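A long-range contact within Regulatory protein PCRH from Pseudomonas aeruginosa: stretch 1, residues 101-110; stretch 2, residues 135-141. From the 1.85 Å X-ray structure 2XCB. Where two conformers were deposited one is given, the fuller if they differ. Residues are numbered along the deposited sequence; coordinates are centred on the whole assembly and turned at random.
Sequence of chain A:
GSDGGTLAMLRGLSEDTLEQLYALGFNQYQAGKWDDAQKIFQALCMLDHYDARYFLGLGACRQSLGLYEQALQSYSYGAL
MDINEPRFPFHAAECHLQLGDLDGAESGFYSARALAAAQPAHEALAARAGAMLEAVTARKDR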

# COMPACT_ATOMS: atom_id res chain seq x y z
N ASP A 101 -26.71 22.13 -0.09
CA ASP A 101 -26.17 23.36 0.49
C ASP A 101 -25.78 24.25 -0.65
O ASP A 101 -24.66 24.20 -1.10
CB ASP A 101 -24.97 23.08 1.43
CG ASP A 101 -24.33 24.35 2.02
OD1 ASP A 101 -24.63 25.55 1.66
OD2 ASP A 101 -23.44 24.14 2.85
N LEU A 102 -26.67 25.13 -1.07
CA LEU A 102 -26.41 25.94 -2.26
C LEU A 102 -25.36 27.03 -2.13
O LEU A 102 -24.67 27.37 -3.10
CB LEU A 102 -27.75 26.59 -2.78
CG LEU A 102 -28.80 25.61 -3.29
CD1 LEU A 102 -29.98 26.37 -3.92
CD2 LEU A 102 -28.20 24.69 -4.32
N ASP A 103 -25.33 27.64 -0.96
CA ASP A 103 -24.32 28.66 -0.66
C ASP A 103 -22.89 28.06 -0.65
O ASP A 103 -21.96 28.65 -1.21
CB ASP A 103 -24.60 29.24 0.73
CG ASP A 103 -25.90 30.10 0.77
OD1 ASP A 103 -26.41 30.46 -0.28
OD2 ASP A 103 -26.42 30.38 1.89
N GLY A 104 -22.72 26.89 -0.01
CA GLY A 104 -21.41 26.23 -0.09
C GLY A 104 -21.06 25.92 -1.55
O GLY A 104 -19.93 26.10 -1.98
N ALA A 105 -22.01 25.47 -2.36
CA ALA A 105 -21.62 25.06 -3.71
C ALA A 105 -21.25 26.28 -4.52
O ALA A 105 -20.35 26.24 -5.38
CB ALA A 105 -22.78 24.30 -4.42
N GLU A 106 -22.05 27.33 -4.36
CA GLU A 106 -21.76 28.60 -5.09
C GLU A 106 -20.33 29.11 -4.74
O GLU A 106 -19.62 29.48 -5.64
CB GLU A 106 -22.79 29.67 -4.69
CG GLU A 106 -22.50 31.06 -5.25
CD GLU A 106 -23.69 32.03 -5.08
OE1 GLU A 106 -24.12 32.22 -3.91
OE2 GLU A 106 -24.20 32.55 -6.09
N SER A 107 -19.99 29.16 -3.44
CA SER A 107 -18.64 29.58 -3.00
C SER A 107 -17.57 28.73 -3.67
O SER A 107 -16.59 29.26 -4.26
CB SER A 107 -18.49 29.40 -1.48
OG SER A 107 -19.52 30.04 -0.79
N GLY A 108 -17.76 27.39 -3.65
CA GLY A 108 -16.72 26.46 -4.18
C GLY A 108 -16.50 26.65 -5.68
O GLY A 108 -15.33 26.66 -6.15
N PHE A 109 -17.61 26.73 -6.42
CA PHE A 109 -17.52 26.84 -7.91
C PHE A 109 -16.93 28.22 -8.27
O PHE A 109 -16.16 28.33 -9.19
CB PHE A 109 -18.91 26.67 -8.58
CG PHE A 109 -19.43 25.25 -8.57
CD1 PHE A 109 -18.62 24.19 -8.99
CD2 PHE A 109 -20.72 24.97 -8.14
CE1 PHE A 109 -19.09 22.85 -8.96
CE2 PHE A 109 -21.21 23.65 -8.16
CZ PHE A 109 -20.37 22.58 -8.56
N TYR A 110 -17.30 29.25 -7.53
CA TYR A 110 -16.67 30.60 -7.65
C TYR A 110 -15.12 30.58 -7.45
O TYR A 110 -14.33 30.99 -8.36
CB TYR A 110 -17.36 31.50 -6.62
CG TYR A 110 -16.96 32.99 -6.69
CD1 TYR A 110 -17.51 33.87 -7.67
CD2 TYR A 110 -16.05 33.50 -5.75
CE1 TYR A 110 -17.15 35.25 -7.72
CE2 TYR A 110 -15.65 34.88 -5.78
CZ TYR A 110 -16.23 35.75 -6.75
OH TYR A 110 -15.83 37.06 -6.74
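Stretch 2 (135-141) AVTARKD

How does stretch 2 run across stretch 1? From A135 to K140 it is helical, continuing a helix that begins earlier in the chain, and it lies against the helix that starts at L102. The two axes approach to 9.6 Å and run roughly antiparallel, with a signed crossing angle of -151°. The closest pair of CA atoms is that of V136 and E106, 6.2 Å apart. A135, one residue earlier, stays out of reach.

What does V136 do at this point? Its CA-to-CB bond points toward stretch 1, and its side chain fits as a knob into the hole formed by L102, A105, E106 and F109. CG1 of V136 lies 3.6 Å from O of L102 and 3.9 Å from CB of E106. CG2 of V136 is 4.2 Å from CB of A105. The same CG2 of V136 is 3.8 Å from CE2 of F109, meeting that ring at its edge, near the ring plane. The valine is buried.

What do the next three residues add? Less than V136: the CA-to-CB bond of T137 points sideways, yet OG1 of T137 comes within 3.2 Å of OE2 of E106; whether its proton goes there is open, since another acceptor is in reach. A138 is out of reach. R139 adds a looser contact, its CB 4.4 Å from CD1 of L102.

What does K140 reach? The CA-to-CB bond of K140, one helical turn after V136, points toward stretch 1. CG of K140 packs 3.8 Å from CD1 of L102, and the side chain continues to two acids: NZ of K140 forms salt bridges with OD1 of D103 at 2.5 Å and OE1 of E106 at 2.6 Å, donating a hydrogen bond to each. One positive charge thus joins two carboxylates three residues apart on the facing helix. D141 makes no contact with stretch 1.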

# COMPACT_ATOMS: atom_id res chain seq x y z
N ALA A 135 -25.36 27.59 -13.00
CA ALA A 135 -26.45 26.67 -12.69
C ALA A 135 -26.91 26.86 -11.29
O ALA A 135 -28.11 26.94 -11.03
CB ALA A 135 -26.07 25.19 -12.94
N VAL A 136 -25.96 26.96 -10.35
CA VAL A 136 -26.31 27.13 -8.96
C VAL A 136 -26.97 28.48 -8.64
O VAL A 136 -27.90 28.58 -7.84
CB VAL A 136 -25.03 26.95 -8.03
CG1 VAL A 136 -25.34 27.44 -6.62
CG2 VAL A 136 -24.58 25.48 -7.99
N THR A 137 -26.43 29.53 -9.22
CA THR A 137 -27.01 30.88 -9.04
C THR A 137 -28.45 30.90 -9.57
O THR A 137 -29.36 31.46 -8.89
CB THR A 137 -26.17 31.97 -9.77
OG1 THR A 137 -24.84 31.98 -9.20
CG2 THR A 137 -26.83 33.37 -9.60
N ALA A 138 -28.66 30.28 -10.74
CA ALA A 138 -30.03 30.11 -11.31
C ALA A 138 -31.02 29.44 -10.32
O ALA A 138 -32.17 29.86 -10.21
CB ALA A 138 -29.99 29.37 -12.65
N ARG A 139 -30.55 28.41 -9.58
CA ARG A 139 -31.40 27.71 -8.61
C ARG A 139 -31.66 28.57 -7.38
O ARG A 139 -32.76 28.52 -6.80
CB ARG A 139 -30.79 26.35 -8.21
CG ARG A 139 -30.40 25.46 -9.42
CD ARG A 139 -30.83 24.01 -9.24
NE ARG A 139 -29.74 23.08 -8.97
CZ ARG A 139 -28.94 22.56 -9.90
NH1 ARG A 139 -29.07 22.90 -11.17
NH2 ARG A 139 -28.00 21.70 -9.54
N LYS A 140 -30.66 29.37 -6.96
CA LYS A 140 -30.90 30.24 -5.78
C LYS A 140 -31.87 31.37 -6.14
O LYS A 140 -32.62 31.83 -5.30
CB LYS A 140 -29.59 30.87 -5.22
CG LYS A 140 -28.81 29.98 -4.24
CD LYS A 140 -27.41 30.55 -4.01
CE LYS A 140 -27.49 31.82 -3.14
NZ LYS A 140 -26.21 31.90 -2.37
N ASP A 141 -31.81 31.81 -7.40
CA ASP A 141 -32.68 32.90 -7.85
C ASP A 141 -34.01 32.33 -8.31
O ASP A 141 -35.06 32.82 -7.93
CB ASP A 141 -32.05 33.72 -9.00
CG ASP A 141 -30.83 34.56 -8.56
OD1 ASP A 141 -30.63 34.77 -7.32
OD2 ASP A 141 -30.05 35.00 -9.45